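Local coordinates for protein ATP synthase subunit s, mitochondrial (Bos taurus, PDB 3E4G) that regulates mitochondrial ATP synthase, being needed for its proton conduction and aiding ATP synthesis by blocking a proton leak through an alternative exit pathway, at residues I98-E110 with T128-N140. The protein carries 1 engineered substitution. Numbering follows the deposited sequence.
Sequences IEDGCLERLSQLE and TDKGIIALHHFRN
The CA atoms of D100 and G131 lie 4.0 Å apart where helices 100-107 and 129-134 run nearly parallel (11°), their axes approaching to 8.1 Å. The carboxylate of D100 reaches over the neighbouring helix start and takes two hydrogen bonds from T128: the backbone N gives a nearly straight bond to OD1 (2.8 Å, 175°), while OG1 donates to the syn lone pair of OD2 at 2.6 Å. The same OG1 accepts from K130 N, so the N-cap threonine is gripped from both helices. With no side chain on G131, D100 OD1 and L103 CD1 both lie close against its backbone, CD1 3.7 Å from G131 C. K130, bent at chi3 and chi4, brings NZ to the syn side of E104 OE2 in a 2.8 Å salt bridge, somewhat out of the carboxylate plane; a water on E104 OE1 adds a weak link to NZ. Further along, A134 packs against E104 and S107, and S107 OG donates a hydrogen bond back to E104 O. F138 presses a ring edge toward L106 O (CE1 at 3.5 Å), while L103 and L135 face the strand 118-122. Such side-by-side helices, one from LRR 3 and one from LRR 4, form part of the convex helical layer packed on the sheet, whose repeat strands run parallel, of a leucine-rich repeat solenoid.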
loop_
_atom_site.group_PDB
_atom_site.type_symbol
_atom_site.label_atom_id
_atom_site.label_comp_id
_atom_site.label_asym_id
_atom_site.label_seq_id
_atom_site.Cartn_x
_atom_site.Cartn_y
_atom_site.Cartn_z
ATOM N N ILE A 98 -9.212 0.962 -5.126
ATOM C CA ILE A 98 -8.988 0.633 -3.686
ATOM C C ILE A 98 -10.324 0.726 -2.970
ATOM O O ILE A 98 -11.118 1.664 -3.254
ATOM C CB ILE A 98 -7.845 1.553 -3.073
ATOM C CG1 ILE A 98 -6.531 1.224 -3.732
ATOM C CG2 ILE A 98 -7.820 1.534 -1.504
ATOM C CD1 ILE A 98 -5.210 1.568 -3.133
ATOM N N GLU A 99 -10.544 -0.126 -2.014
ATOM C CA GLU A 99 -11.715 -0.068 -1.139
ATOM C C GLU A 99 -11.268 -0.415 0.313
ATOM O O GLU A 99 -10.120 -0.812 0.568
ATOM C CB GLU A 99 -12.783 -1.082 -1.617
ATOM C CG GLU A 99 -13.252 -0.950 -2.994
ATOM C CD GLU A 99 -14.265 -1.944 -3.392
ATOM O OE1 GLU A 99 -14.715 -2.719 -2.537
ATOM O OE2 GLU A 99 -14.639 -2.011 -4.596
ATOM N N ASP A 100 -12.232 -0.352 1.200
ATOM C CA ASP A 100 -11.989 -0.728 2.594
ATOM C C ASP A 100 -11.383 -2.130 2.706
ATOM O O ASP A 100 -10.523 -2.358 3.557
ATOM C CB ASP A 100 -13.274 -0.649 3.397
ATOM C CG ASP A 100 -13.780 0.749 3.589
ATOM O OD1 ASP A 100 -12.987 1.719 3.485
ATOM O OD2 ASP A 100 -15.004 0.890 3.954
ATOM N N GLY A 101 -11.863 -3.048 1.863
ATOM C CA GLY A 101 -11.349 -4.410 1.967
ATOM C C GLY A 101 -9.838 -4.491 1.651
ATOM O O GLY A 101 -9.152 -5.361 2.207
ATOM N N CYS A 102 -9.329 -3.605 0.813
ATOM C CA CYS A 102 -7.901 -3.553 0.492
ATOM C C CYS A 102 -7.118 -3.148 1.755
ATOM O O CYS A 102 -6.075 -3.725 2.098
ATOM C CB CYS A 102 -7.623 -2.526 -0.611
ATOM S SG CYS A 102 -8.572 -2.849 -2.162
ATOM N N LEU A 103 -7.627 -2.103 2.441
ATOM C CA LEU A 103 -6.984 -1.599 3.662
ATOM C C LEU A 103 -7.053 -2.646 4.779
ATOM O O LEU A 103 -6.101 -2.847 5.536
ATOM C CB LEU A 103 -7.610 -0.299 4.112
ATOM C CG LEU A 103 -7.474 0.834 3.057
ATOM C CD1 LEU A 103 -8.134 2.106 3.588
ATOM C CD2 LEU A 103 -6.029 1.095 2.679
ATOM N N GLU A 104 -8.197 -3.365 4.877
ATOM C CA GLU A 104 -8.359 -4.456 5.823
ATOM C C GLU A 104 -7.310 -5.536 5.515
ATOM O O GLU A 104 -6.610 -6.021 6.454
ATOM C CB GLU A 104 -9.765 -5.009 5.780
ATOM C CG GLU A 104 -10.772 -4.059 6.342
ATOM C CD GLU A 104 -12.210 -4.336 5.986
ATOM O OE1 GLU A 104 -12.480 -5.198 5.146
ATOM O OE2 GLU A 104 -13.065 -3.651 6.537
ATOM N N ARG A 105 -7.195 -5.974 4.265
ATOM C CA ARG A 105 -6.235 -6.987 3.903
ATOM C C ARG A 105 -4.804 -6.593 4.294
ATOM O O ARG A 105 -4.031 -7.362 4.867
ATOM C CB ARG A 105 -6.337 -7.274 2.376
ATOM C CG ARG A 105 -5.468 -8.383 1.764
ATOM C CD ARG A 105 -5.726 -8.580 0.258
ATOM N NE ARG A 105 -7.052 -9.087 0.012
ATOM C CZ ARG A 105 -7.488 -10.358 0.293
ATOM N NH1 ARG A 105 -6.607 -11.322 0.553
ATOM N NH2 ARG A 105 -8.741 -10.629 0.255
ATOM N N LEU A 106 -4.461 -5.338 3.978
ATOM C CA LEU A 106 -3.104 -4.815 4.364
ATOM C C LEU A 106 -2.910 -4.859 5.878
ATOM O O LEU A 106 -1.842 -5.237 6.389
ATOM C CB LEU A 106 -2.965 -3.400 3.906
ATOM C CG LEU A 106 -2.694 -3.204 2.381
ATOM C CD1 LEU A 106 -2.855 -1.723 2.045
ATOM C CD2 LEU A 106 -1.335 -3.659 2.010
ATOM N N SER A 107 -3.929 -4.414 6.613
ATOM C CA SER A 107 -3.814 -4.249 8.081
ATOM C C SER A 107 -3.566 -5.579 8.756
ATOM O O SER A 107 -3.046 -5.584 9.889
ATOM C CB SER A 107 -5.045 -3.601 8.649
ATOM O OG SER A 107 -6.167 -4.487 8.673
ATOM N N GLN A 108 -4.004 -6.682 8.155
ATOM C CA GLN A 108 -3.885 -8.029 8.721
ATOM C C GLN A 108 -2.584 -8.739 8.450
ATOM O O GLN A 108 -2.343 -9.834 8.945
ATOM C CB GLN A 108 -5.091 -8.894 8.213
ATOM C CG GLN A 108 -6.392 -8.406 8.841
ATOM C CD GLN A 108 -6.439 -8.662 10.236
ATOM O OE1 GLN A 108 -6.954 -7.816 11.064
ATOM N NE2 GLN A 108 -6.028 -9.816 10.703
ATOM N N LEU A 109 -1.708 -8.108 7.630
ATOM C CA LEU A 109 -0.421 -8.720 7.309
ATOM C C LEU A 109 0.540 -8.387 8.455
ATOM O O LEU A 109 0.945 -7.220 8.621
ATOM C CB LEU A 109 0.087 -8.175 5.978
ATOM C CG LEU A 109 -0.703 -8.713 4.765
ATOM C CD1 LEU A 109 -0.194 -8.021 3.521
ATOM C CD2 LEU A 109 -0.578 -10.282 4.689
ATOM N N GLU A 110 0.918 -9.401 9.252
ATOM C CA GLU A 110 1.785 -9.149 10.410
ATOM C C GLU A 110 3.111 -8.552 10.002
ATOM O O GLU A 110 3.706 -7.785 10.761
ATOM C CB GLU A 110 2.010 -10.433 11.248
ATOM C CG GLU A 110 0.687 -10.903 11.884
ATOM C CD GLU A 110 0.947 -11.904 12.996
ATOM O OE1 GLU A 110 1.659 -12.909 12.765
ATOM O OE2 GLU A 110 0.409 -11.680 14.078
ATOM N N THR A 128 -13.730 4.439 3.236
ATOM C CA THR A 128 -14.602 4.983 4.283
ATOM C C THR A 128 -13.930 4.884 5.617
ATOM O O THR A 128 -12.814 4.355 5.811
ATOM C CB THR A 128 -15.996 4.234 4.318
ATOM O OG1 THR A 128 -15.857 3.022 5.118
ATOM C CG2 THR A 128 -16.554 3.970 2.965
ATOM N N ASP A 129 -14.676 5.341 6.644
ATOM C CA ASP A 129 -14.205 5.259 8.005
ATOM C C ASP A 129 -13.768 3.846 8.362
ATOM O O ASP A 129 -12.820 3.663 9.152
ATOM C CB ASP A 129 -15.300 5.721 8.975
ATOM C CG ASP A 129 -15.868 7.136 8.605
ATOM O OD1 ASP A 129 -16.631 7.205 7.599
ATOM O OD2 ASP A 129 -15.437 8.112 9.243
ATOM N N LYS A 130 -14.461 2.832 7.880
ATOM C CA LYS A 130 -14.110 1.434 8.214
ATOM C C LYS A 130 -12.718 1.050 7.769
ATOM O O LYS A 130 -11.956 0.385 8.486
ATOM C CB LYS A 130 -15.124 0.473 7.569
ATOM C CG LYS A 130 -15.029 -0.942 7.875
ATOM C CD LYS A 130 -16.243 -1.725 7.334
ATOM C CE LYS A 130 -16.073 -1.937 5.931
ATOM N NZ LYS A 130 -15.651 -3.274 5.570
ATOM N N GLY A 131 -12.349 1.427 6.552
ATOM C CA GLY A 131 -11.030 1.104 6.066
ATOM C C GLY A 131 -9.937 1.829 6.844
ATOM O O GLY A 131 -8.872 1.284 7.102
ATOM N N ILE A 132 -10.216 3.083 7.176
ATOM C CA ILE A 132 -9.222 3.851 7.957
ATOM C C ILE A 132 -9.018 3.230 9.304
ATOM O O ILE A 132 -7.883 3.092 9.793
ATOM C CB ILE A 132 -9.647 5.346 8.039
ATOM C CG1 ILE A 132 -9.732 6.012 6.651
ATOM C CG2 ILE A 132 -8.704 6.110 8.994
ATOM C CD1 ILE A 132 -8.504 5.865 5.813
ATOM N N ILE A 133 -10.090 2.881 10.004
ATOM C CA ILE A 133 -9.955 2.403 11.356
ATOM C C ILE A 133 -9.167 1.055 11.389
ATOM O O ILE A 133 -8.444 0.838 12.340
ATOM C CB ILE A 133 -11.384 2.285 12.011
ATOM C CG1 ILE A 133 -11.954 3.649 12.272
ATOM C CG2 ILE A 133 -11.339 1.475 13.309
ATOM C CD1 ILE A 133 -11.331 4.291 13.555
ATOM N N ALA A 134 -9.235 0.270 10.312
ATOM C CA ALA A 134 -8.462 -0.928 10.213
ATOM C C ALA A 134 -6.919 -0.705 10.381
ATOM O O ALA A 134 -6.178 -1.580 10.815
ATOM C CB ALA A 134 -8.778 -1.650 8.940
ATOM N N LEU A 135 -6.481 0.502 10.005
ATOM C CA LEU A 135 -5.041 0.834 10.078
ATOM C C LEU A 135 -4.496 0.875 11.481
ATOM O O LEU A 135 -3.261 0.942 11.653
ATOM C CB LEU A 135 -4.756 2.142 9.346
ATOM C CG LEU A 135 -5.260 2.153 7.890
ATOM C CD1 LEU A 135 -5.073 3.596 7.323
ATOM C CD2 LEU A 135 -4.551 1.025 7.033
ATOM N N HIS A 136 -5.374 0.821 12.487
ATOM C CA HIS A 136 -4.863 0.785 13.882
ATOM C C HIS A 136 -3.986 -0.450 14.131
ATOM O O HIS A 136 -3.150 -0.414 15.058
ATOM C CB HIS A 136 -5.998 0.858 14.892
ATOM C CG HIS A 136 -6.710 -0.384 15.111
ATOM N ND1 HIS A 136 -7.772 -0.833 14.365
ATOM C CD2 HIS A 136 -6.556 -1.257 16.128
ATOM C CE1 HIS A 136 -8.187 -1.994 14.886
ATOM N NE2 HIS A 136 -7.435 -2.291 15.938
ATOM N N HIS A 137 -4.083 -1.478 13.318
ATOM C CA HIS A 137 -3.200 -2.652 13.506
ATOM C C HIS A 137 -1.761 -2.332 13.141
ATOM O O HIS A 137 -0.865 -3.136 13.491
ATOM C CB HIS A 137 -3.668 -3.828 12.662
ATOM C CG HIS A 137 -4.967 -4.362 13.146
ATOM N ND1 HIS A 137 -5.161 -4.990 14.404
ATOM C CD2 HIS A 137 -6.145 -4.332 12.559
ATOM C CE1 HIS A 137 -6.435 -5.242 14.548
ATOM N NE2 HIS A 137 -7.049 -4.982 13.405
ATOM N N PHE A 138 -1.480 -1.239 12.436
ATOM C CA PHE A 138 -0.106 -0.788 12.162
ATOM C C PHE A 138 0.410 -0.104 13.395
ATOM O O PHE A 138 0.452 1.114 13.539
ATOM C CB PHE A 138 -0.062 0.079 10.905
ATOM C CG PHE A 138 -0.337 -0.632 9.632
ATOM C CD1 PHE A 138 -0.347 -2.024 9.481
ATOM C CD2 PHE A 138 -0.510 0.125 8.443
ATOM C CE1 PHE A 138 -0.482 -2.606 8.263
ATOM C CE2 PHE A 138 -0.687 -0.493 7.223
ATOM C CZ PHE A 138 -0.676 -1.855 7.127
ATOM N N ARG A 139 0.810 -0.966 14.372
ATOM C CA ARG A 139 1.082 -0.513 15.743
ATOM C C ARG A 139 2.268 0.377 15.845
ATOM O O ARG A 139 2.461 1.040 16.868
ATOM C CB ARG A 139 1.172 -1.736 16.682
ATOM C CG ARG A 139 2.262 -2.730 16.313
ATOM C CD ARG A 139 2.218 -3.919 17.251
ATOM N NE ARG A 139 3.201 -4.970 16.912
ATOM C CZ ARG A 139 2.982 -5.927 16.043
ATOM N NH1 ARG A 139 1.829 -6.042 15.409
ATOM N NH2 ARG A 139 3.958 -6.778 15.732
ATOM N N ASN A 140 3.166 0.389 14.828
ATOM C CA ASN A 140 4.366 1.215 14.797
ATOM C C ASN A 140 4.205 2.464 13.971
ATOM O O ASN A 140 5.173 3.227 13.775
ATOM C CB ASN A 140 5.545 0.408 14.287
ATOM C CG ASN A 140 5.812 -0.808 15.151
ATOM O OD1 ASN A 140 5.810 -1.957 14.605
ATOM N ND2 ASN A 140 5.972 -0.623 16.425
HETATM O O HOH W 1 -14.591 -5.379 3.397
#